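Local coordinates for L-arabinose ABC transporter, periplasmic L-arabinose-binding protein (Burkholderia thailandensis, PDB 4KZK) that probably captures L-arabinose and related sugars in the periplasm for an ABC transporter, and binds beta-D-galactopyranose, at residues A[63-68]-A[298-303]; A[170-175]-A[204-209]. All blocks are in the same frame, centred on the assembly; numbering follows the deposited sequence. Where two conformers were deposited one is given.

Contact 1 (A[63-68]-A[298-303])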
ATOM      1  N   LYS A  63      11.709 -12.118  18.256  1.00 32.19           N
ATOM      2  CA  LYS A  63      12.376 -13.346  18.669  1.00 34.49           C
ATOM      3  C   LYS A  63      13.893 -13.187  18.552  1.00 36.25           C
ATOM      4  O   LYS A  63      14.628 -13.550  19.475  1.00 38.82           O
ATOM      5  CB  LYS A  63      11.897 -14.547  17.847  1.00 34.66           C
ATOM      6  N   ASP A  64      14.353 -12.618  17.438  1.00 35.24           N
ATOM      7  CA  ASP A  64      15.788 -12.490  17.173  1.00 36.55           C
ATOM      8  C   ASP A  64      16.488 -11.548  18.161  1.00 37.14           C
ATOM      9  O   ASP A  64      17.500 -11.927  18.777  1.00 38.93           O
ATOM     10  CB  ASP A  64      16.049 -12.030  15.734  1.00 35.41           C
ATOM     11  CG  ASP A  64      15.712 -13.101  14.687  1.00 35.59           C
ATOM     12  OD1 ASP A  64      15.454 -14.271  15.057  1.00 37.11           O
ATOM     13  OD2 ASP A  64      15.731 -12.770  13.483  1.00 33.93           O
ATOM     14  N   LYS A  65      15.940 -10.343  18.330  1.00 35.70           N
ATOM     15  CA  LYS A  65      16.549  -9.305  19.174  1.00 36.24           C
ATOM     16  C   LYS A  65      16.120  -9.367  20.643  1.00 36.79           C
ATOM     17  O   LYS A  65      16.599  -8.576  21.448  1.00 36.77           O
ATOM     18  CB  LYS A  65      16.272  -7.907  18.608  1.00 35.06           C
ATOM     19  CG  LYS A  65      16.692  -7.711  17.154  1.00 35.10           C
ATOM     20  CD  LYS A  65      18.199  -7.766  16.935  1.00 37.49           C
ATOM     21  CE  LYS A  65      18.879  -6.501  17.438  1.00 38.42           C
ATOM     22  NZ  LYS A  65      20.250  -6.328  16.885  1.00 40.88           N
ATOM     23  N   HIS A  66      15.247 -10.319  20.983  1.00 36.68           N
ATOM     24  CA  HIS A  66      14.752 -10.509  22.348  1.00 37.92           C
ATOM     25  C   HIS A  66      13.972  -9.310  22.902  1.00 35.58           C
ATOM     26  O   HIS A  66      14.246  -8.838  24.003  1.00 36.37           O
ATOM     27  CB  HIS A  66      15.900 -10.860  23.302  1.00 41.58           C
ATOM     28  CG  HIS A  66      16.815 -11.926  22.788  1.00 44.63           C
ATOM     29  ND1 HIS A  66      17.973 -11.638  22.096  1.00 46.24           N
ATOM     30  CD2 HIS A  66      16.750 -13.276  22.871  1.00 46.74           C
ATOM     31  CE1 HIS A  66      18.580 -12.766  21.771  1.00 48.14           C
ATOM     32  NE2 HIS A  66      17.863 -13.775  22.237  1.00 48.77           N
ATOM     33  N   PHE A  67      12.999  -8.814  22.142  1.00 32.60           N
ATOM     34  CA  PHE A  67      12.038  -7.861  22.686  1.00 30.83           C
ATOM     35  C   PHE A  67      10.633  -8.452  22.541  1.00 29.35           C
ATOM     36  O   PHE A  67      10.454  -9.485  21.887  1.00 29.68           O
ATOM     37  CB  PHE A  67      12.180  -6.466  22.034  1.00 29.61           C
ATOM     38  CG  PHE A  67      11.794  -6.410  20.579  1.00 28.04           C
ATOM     39  CD1 PHE A  67      10.468  -6.221  20.210  1.00 26.54           C
ATOM     40  CD2 PHE A  67      12.760  -6.499  19.580  1.00 28.44           C
ATOM     41  CE1 PHE A  67      10.103  -6.157  18.872  1.00 25.09           C
ATOM     42  CE2 PHE A  67      12.406  -6.442  18.238  1.00 27.04           C
ATOM     43  CZ  PHE A  67      11.073  -6.267  17.883  1.00 25.39           C
ATOM     44  N   THR A  68       9.663  -7.818  23.192  1.00 28.01           N
ATOM     45  CA  THR A  68       8.270  -8.249  23.178  1.00 26.93           C
ATOM     46  C   THR A  68       7.500  -7.341  22.220  1.00 24.03           C
ATOM     47  O   THR A  68       7.517  -6.113  22.366  1.00 23.09           O
ATOM     48  CB  THR A  68       7.647  -8.151  24.582  1.00 27.91           C
ATOM     49  OG1 THR A  68       8.232  -9.150  25.435  1.00 30.46           O
ATOM     50  CG2 THR A  68       6.118  -8.323  24.534  1.00 27.09           C
ATOM     51  N   THR A 298      12.391  -2.050  10.337  1.00 16.71           N
ATOM     52  CA  THR A 298      11.867  -0.974  11.155  1.00 16.50           C
ATOM     53  C   THR A 298      11.968  -1.360  12.631  1.00 17.07           C
ATOM     54  O   THR A 298      12.389  -0.544  13.462  1.00 17.33           O
ATOM     55  CB  THR A 298      10.398  -0.682  10.831  1.00 15.35           C
ATOM     56  OG1 THR A 298       9.652  -1.906  10.905  1.00 15.13           O
ATOM     57  CG2 THR A 298      10.273  -0.029   9.447  1.00 14.85           C
ATOM     58  N   SER A 299      11.593  -2.594  12.961  1.00 17.11           N
ATOM     59  CA  SER A 299      11.584  -3.034  14.354  1.00 17.77           C
ATOM     60  C   SER A 299      13.007  -3.057  14.922  1.00 18.99           C
ATOM     61  O   SER A 299      13.227  -2.694  16.083  1.00 19.77           O
ATOM     62  CB  SER A 299      10.921  -4.414  14.494  1.00 17.62           C
ATOM     63  OG  SER A 299       9.539  -4.393  14.155  1.00 17.01           O
ATOM     64  N   VAL A 300      13.972  -3.463  14.105  1.00 19.37           N
ATOM     65  CA  VAL A 300      15.379  -3.425  14.539  1.00 20.69           C
ATOM     66  C   VAL A 300      15.879  -1.989  14.717  1.00 21.20           C
ATOM     67  O   VAL A 300      16.573  -1.690  15.709  1.00 22.32           O
ATOM     68  CB  VAL A 300      16.290  -4.230  13.584  1.00 21.04           C
ATOM     69  CG1 VAL A 300      17.766  -3.977  13.875  1.00 22.32           C
ATOM     70  CG2 VAL A 300      15.966  -5.713  13.712  1.00 20.96           C
ATOM     71  N   ASN A 301      15.533  -1.107  13.783  1.00 20.82           N
ATOM     72  CA  ASN A 301      15.885   0.297  13.900  1.00 21.01           C
ATOM     73  C   ASN A 301      15.331   0.872  15.200  1.00 20.88           C
ATOM     74  O   ASN A 301      16.059   1.548  15.932  1.00 21.39           O
ATOM     75  CB  ASN A 301      15.389   1.100  12.691  1.00 20.64           C
ATOM     76  CG  ASN A 301      16.185   0.816  11.426  1.00 20.95           C
ATOM     77  OD1 ASN A 301      17.325   0.341  11.471  1.00 22.33           O
ATOM     78  ND2 ASN A 301      15.595   1.136  10.286  1.00 20.22           N
ATOM     79  N   MET A 302      14.071   0.569  15.506  1.00 19.81           N
ATOM     80  CA  MET A 302      13.468   0.967  16.784  1.00 19.81           C
ATOM     81  C   MET A 302      14.197   0.353  17.992  1.00 21.46           C
ATOM     82  O   MET A 302      14.521   1.055  18.940  1.00 21.56           O
ATOM     83  CB  MET A 302      11.970   0.603  16.824  1.00 18.39           C
ATOM     84  CG  MET A 302      11.291   0.929  18.152  1.00 18.33           C
ATOM     85  SD  MET A 302      11.381   2.681  18.564  1.00 17.83           S
ATOM     86  CE  MET A 302      10.223   3.402  17.409  1.00 17.05           C
ATOM     87  N   TYR A 303      14.425  -0.954  17.968  1.00 22.59           N
ATOM     88  CA  TYR A 303      15.147  -1.645  19.038  1.00 24.50           C
ATOM     89  C   TYR A 303      16.487  -0.969  19.344  1.00 25.70           C
ATOM     90  O   TYR A 303      16.803  -0.652  20.501  1.00 26.81           O
ATOM     91  CB  TYR A 303      15.372  -3.109  18.663  1.00 24.90           C
ATOM     92  CG  TYR A 303      16.102  -3.873  19.749  1.00 26.48           C
ATOM     93  CD1 TYR A 303      15.420  -4.379  20.849  1.00 26.83           C
ATOM     94  CD2 TYR A 303      17.464  -4.068  19.677  1.00 27.84           C
ATOM     95  CE1 TYR A 303      16.089  -5.068  21.854  1.00 28.45           C
ATOM     96  CE2 TYR A 303      18.144  -4.750  20.678  1.00 29.45           C
ATOM     97  CZ  TYR A 303      17.444  -5.255  21.756  1.00 29.71           C
ATOM     98  OH  TYR A 303      18.119  -5.931  22.753  1.00 31.78           O
TER
HETATM   99  O   HOH W   1      16.736  -6.889  24.574  1.00 32.68           O

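Contact 2 (A[170-175]-A[204-209])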
ATOM      1  N   GLY A 170      -9.673   2.653 -22.157  1.00 14.70           N
ATOM      2  CA  GLY A 170     -10.097   3.357 -20.952  1.00 14.25           C
ATOM      3  C   GLY A 170      -9.080   3.146 -19.845  1.00 13.44           C
ATOM      4  O   GLY A 170      -8.638   2.029 -19.639  1.00 12.66           O
ATOM      5  N   VAL A 171      -8.727   4.228 -19.146  1.00 13.44           N
ATOM      6  CA  VAL A 171      -7.745   4.203 -18.059  1.00 13.21           C
ATOM      7  C   VAL A 171      -8.467   4.545 -16.756  1.00 13.22           C
ATOM      8  O   VAL A 171      -8.824   5.699 -16.514  1.00 13.51           O
ATOM      9  CB  VAL A 171      -6.585   5.179 -18.345  1.00 13.65           C
ATOM     10  CG1 VAL A 171      -5.566   5.181 -17.222  1.00 13.05           C
ATOM     11  CG2 VAL A 171      -5.931   4.798 -19.657  1.00 14.13           C
ATOM     12  N   LEU A 172      -8.715   3.514 -15.952  1.00 12.77           N
ATOM     13  CA  LEU A 172      -9.428   3.691 -14.684  1.00 13.00           C
ATOM     14  C   LEU A 172      -8.439   3.972 -13.550  1.00 12.56           C
ATOM     15  O   LEU A 172      -7.732   3.074 -13.093  1.00 11.67           O
ATOM     16  CB  LEU A 172     -10.272   2.459 -14.357  1.00 13.09           C
ATOM     17  CG  LEU A 172     -11.195   2.636 -13.148  1.00 13.55           C
ATOM     18  CD1 LEU A 172     -12.208   3.736 -13.433  1.00 14.02           C
ATOM     19  CD2 LEU A 172     -11.872   1.326 -12.785  1.00 14.20           C
ATOM     20  N   ARG A 173      -8.418   5.211 -13.076  1.00 12.65           N
ATOM     21  CA  ARG A 173      -7.545   5.609 -11.982  1.00 12.89           C
ATOM     22  C   ARG A 173      -8.328   5.647 -10.674  1.00 12.68           C
ATOM     23  O   ARG A 173      -9.074   6.595 -10.405  1.00 12.74           O
ATOM     24  CB  ARG A 173      -6.934   6.978 -12.264  1.00 14.08           C
ATOM     25  CG  ARG A 173      -5.893   7.412 -11.249  1.00 14.55           C
ATOM     26  CD  ARG A 173      -5.392   8.816 -11.506  1.00 16.13           C
ATOM     27  NE  ARG A 173      -6.266   9.847 -10.972  1.00 17.19           N
ATOM     28  CZ  ARG A 173      -6.228  10.349  -9.737  1.00 18.22           C
ATOM     29  NH1 ARG A 173      -7.065  11.324  -9.406  1.00 20.07           N
ATOM     30  NH2 ARG A 173      -5.362   9.907  -8.833  1.00 18.42           N
ATOM     31  N   LEU A 174      -8.155   4.616  -9.860  1.00 11.99           N
ATOM     32  CA  LEU A 174      -8.783   4.582  -8.533  1.00 12.41           C
ATOM     33  C   LEU A 174      -8.029   5.533  -7.639  1.00 13.01           C
ATOM     34  O   LEU A 174      -6.842   5.308  -7.371  1.00 14.35           O
ATOM     35  CB  LEU A 174      -8.724   3.185  -7.926  1.00 12.36           C
ATOM     36  CG  LEU A 174      -9.536   2.109  -8.622  1.00 13.28           C
ATOM     37  CD1 LEU A 174      -9.063   0.738  -8.116  1.00 13.20           C
ATOM     38  CD2 LEU A 174     -11.017   2.306  -8.405  1.00 14.36           C
ATOM     39  N   ALA A 175      -8.699   6.580  -7.164  1.00 12.85           N
ATOM     40  CA  ALA A 175      -7.996   7.689  -6.536  1.00 13.20           C
ATOM     41  C   ALA A 175      -8.322   7.850  -5.062  1.00 13.32           C
ATOM     42  O   ALA A 175      -9.489   7.798  -4.646  1.00 14.02           O
ATOM     43  CB  ALA A 175      -8.328   8.974  -7.260  1.00 13.82           C
ATOM     44  N   VAL A 204      -9.911   8.172 -16.607  1.00 15.56           N
ATOM     45  CA  VAL A 204     -11.150   8.327 -15.862  1.00 16.08           C
ATOM     46  C   VAL A 204     -10.841   8.266 -14.373  1.00 15.88           C
ATOM     47  O   VAL A 204     -10.506   7.214 -13.830  1.00 15.03           O
ATOM     48  CB  VAL A 204     -12.153   7.225 -16.258  1.00 16.25           C
ATOM     49  CG1 VAL A 204     -13.404   7.303 -15.407  1.00 17.06           C
ATOM     50  CG2 VAL A 204     -12.493   7.338 -17.744  1.00 16.74           C
ATOM     51  N   ASP A 205     -10.958   9.398 -13.705  1.00 16.80           N
ATOM     52  CA  ASP A 205     -10.752   9.436 -12.273  1.00 17.26           C
ATOM     53  C   ASP A 205     -11.934   8.781 -11.550  1.00 16.15           C
ATOM     54  O   ASP A 205     -13.101   9.056 -11.857  1.00 17.25           O
ATOM     55  CB  ASP A 205     -10.612  10.882 -11.790  1.00 19.30           C
ATOM     56  CG  ASP A 205      -9.192  11.419 -11.910  1.00 21.42           C
ATOM     57  OD1 ASP A 205      -8.340  10.831 -12.605  1.00 22.89           O
ATOM     58  OD2 ASP A 205      -8.916  12.460 -11.257  1.00 25.56           O
ATOM     59  N   ALA A 206     -11.614   7.897 -10.611  1.00 14.32           N
ATOM     60  CA  ALA A 206     -12.599   7.173  -9.816  1.00 14.05           C
ATOM     61  C   ALA A 206     -12.246   7.385  -8.337  1.00 13.34           C
ATOM     62  O   ALA A 206     -11.652   6.521  -7.686  1.00 12.49           O
ATOM     63  CB  ALA A 206     -12.585   5.693 -10.182  1.00 13.71           C
ATOM     64  N   PRO A 207     -12.644   8.542  -7.780  1.00 13.60           N
ATOM     65  CA  PRO A 207     -12.316   8.878  -6.402  1.00 13.41           C
ATOM     66  C   PRO A 207     -13.049   7.988  -5.398  1.00 13.59           C
ATOM     67  O   PRO A 207     -14.247   7.795  -5.490  1.00 13.60           O
ATOM     68  CB  PRO A 207     -12.764  10.346  -6.282  1.00 14.27           C
ATOM     69  CG  PRO A 207     -13.886  10.448  -7.237  1.00 14.74           C
ATOM     70  CD  PRO A 207     -13.472   9.586  -8.407  1.00 14.42           C
ATOM     71  N   GLU A 208     -12.304   7.464  -4.444  1.00 13.26           N
ATOM     72  CA  GLU A 208     -12.795   6.516  -3.447  1.00 13.75           C
ATOM     73  C   GLU A 208     -13.173   7.177  -2.134  1.00 14.36           C
ATOM     74  O   GLU A 208     -12.463   8.062  -1.668  1.00 14.63           O
ATOM     75  CB  GLU A 208     -11.690   5.497  -3.143  1.00 13.48           C
ATOM     76  CG  GLU A 208     -11.259   4.677  -4.350  1.00 13.59           C
ATOM     77  CD  GLU A 208      -9.941   3.965  -4.159  1.00 13.78           C
ATOM     78  OE1 GLU A 208      -9.050   4.507  -3.466  1.00 14.97           O
ATOM     79  OE2 GLU A 208      -9.794   2.851  -4.705  1.00 13.24           O
ATOM     80  N   MET A 209     -14.258   6.725  -1.513  1.00 15.10           N
ATOM     81  CA  MET A 209     -14.645   7.237  -0.204  0.50 15.92           C
ATOM     82  C   MET A 209     -13.680   6.710   0.855  1.00 15.55           C
ATOM     83  O   MET A 209     -13.339   7.425   1.796  1.00 15.82           O
ATOM     84  CB  MET A 209     -16.075   6.821   0.141  0.50 17.17           C
ATOM     85  CG  MET A 209     -16.544   7.365   1.477  0.50 18.62           C
ATOM     86  SD  MET A 209     -18.284   7.058   1.806  0.50 20.47           S
ATOM     87  CE  MET A 209     -19.080   8.215   0.684  0.50 20.69           C
TER
HETATM   88  O   HOH W   2     -11.049  10.190  -2.663  1.00 20.92           O

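Contact 1 (A[63-68]-A[298-303])
Ser299 meets the ring of Phe67 with its methylene: CB lies 3.9 Å from Phe67 CZ, while OG turns back along its own helix to a hydrogen bond with the carbonyl of Gly295. One residue on, Val300 offers CG2 to Lys65 CG at 4.0 Å, the two side chains crossing at about a right angle. Tyr303, a turn after Ser299, carries the largest share from this segment. Its CG stands anti to the backbone N (chi1 -179°), which sends the ring out from helix 291-308 toward the end of helix 49-65. Lys65 CB sits almost exactly over the ring centre, 4.0 Å from the centroid, in a CH-pi contact. The lysine chain then bends at chi2 and chi3, and its CE comes to 3.6 Å from Tyr303 CD2. Phe67 adds CD2, 3.6 Å from Tyr303 CD1, but the two rings, 29° from parallel, are slid apart and barely overlap. Just before Phe67, the chain leaves the helix at His66 with positive phi. At the edge of the tyrosine ring, a water whose oxygen is 2.5 Å from Tyr303 OH donates to His66 O. Phe67 also packs on Ala61 and Ala62 of helix 49-65 and on Ile39 of strand 38-43. The contact itself joins the C-terminal end of helix 49-65 to helix 291-308 in the same alpha/beta lobe. Lys65 NZ forms a long, weak ion pair with Asp304 OD1. The chemistry thus implies cohesion by aliphatic and aromatic packing, with water-mediated polar bonding at the tyrosine hydroxyl.

Contact 2 (A[170-175]-A[204-209])
The guanidinium of Arg173 has Ala175 CB against one face, 3.1 Å above its plane and offset toward the rim, and the carboxylate of Asp205 at its edge. The grip is side-on and nearly straight: NE donates to Asp205 OD1 at 2.8 Å and NH1 to Asp205 OD2 at 2.9 Å. Both acceptors lie in the guanidinium plane, yet the two flat groups are turned 64° apart, and each oxygen is met from above the carboxylate plane. A bend at chi3 (82°) turns NE out of line with the extended start of the arginine chain. NH2 goes to Asp177 in a second salt bridge and to Thr186 in a hydrogen bond, so the arginine links Asp205 of edge strand 203-207 to Asp177, before helix 180-195, and to Thr186 within it.

The backbones carrying this pair run parallel as the two strands of the beta-alpha-beta unit 170-175, 180-195, 203-207, at the edge of the sheet in one lobe of this periplasmic-binding-protein fold. Val204 N donates to Val171 O at 2.7 Å, and Arg173 then bonds Val204 and Ala206 through its N and O. Ala175 N donates to Ala206 O at 3.0 Å.

On the sheet face away from Arg173, Leu172 CD1 reaches Ala206 CB at 3.8 Å, and helix 213-226 packs on Leu172. Past the strand, Glu208 N closes on Ala175 O at 2.8 Å. The glutamate side chain crosses that of Leu174, with OE2 3.4 Å from Leu174 CB, and touches Thr242 and Ala216.

Contacts 1 and 2 lie on opposite sides of the chain's centre, with about 39 Å between their centres and about 24 Å between nearest atoms, so they never touch. The bound galactose sits between the two lobes they belong to. In contact 1 the side chain of Ser299 is about 11 Å from that of Asp123, a sugar-binding residue; in contact 2 that of Glu208 is about 7 Å from that of Asn239 and about 10 Å from the sugar itself. Neither contact includes a residue of the ligand pocket. Segment 298-303 follows His294 of the pocket on helix 291-308, whereas strand 170-175 leads toward helix 180-195, which carries the sugar-binding Arg185.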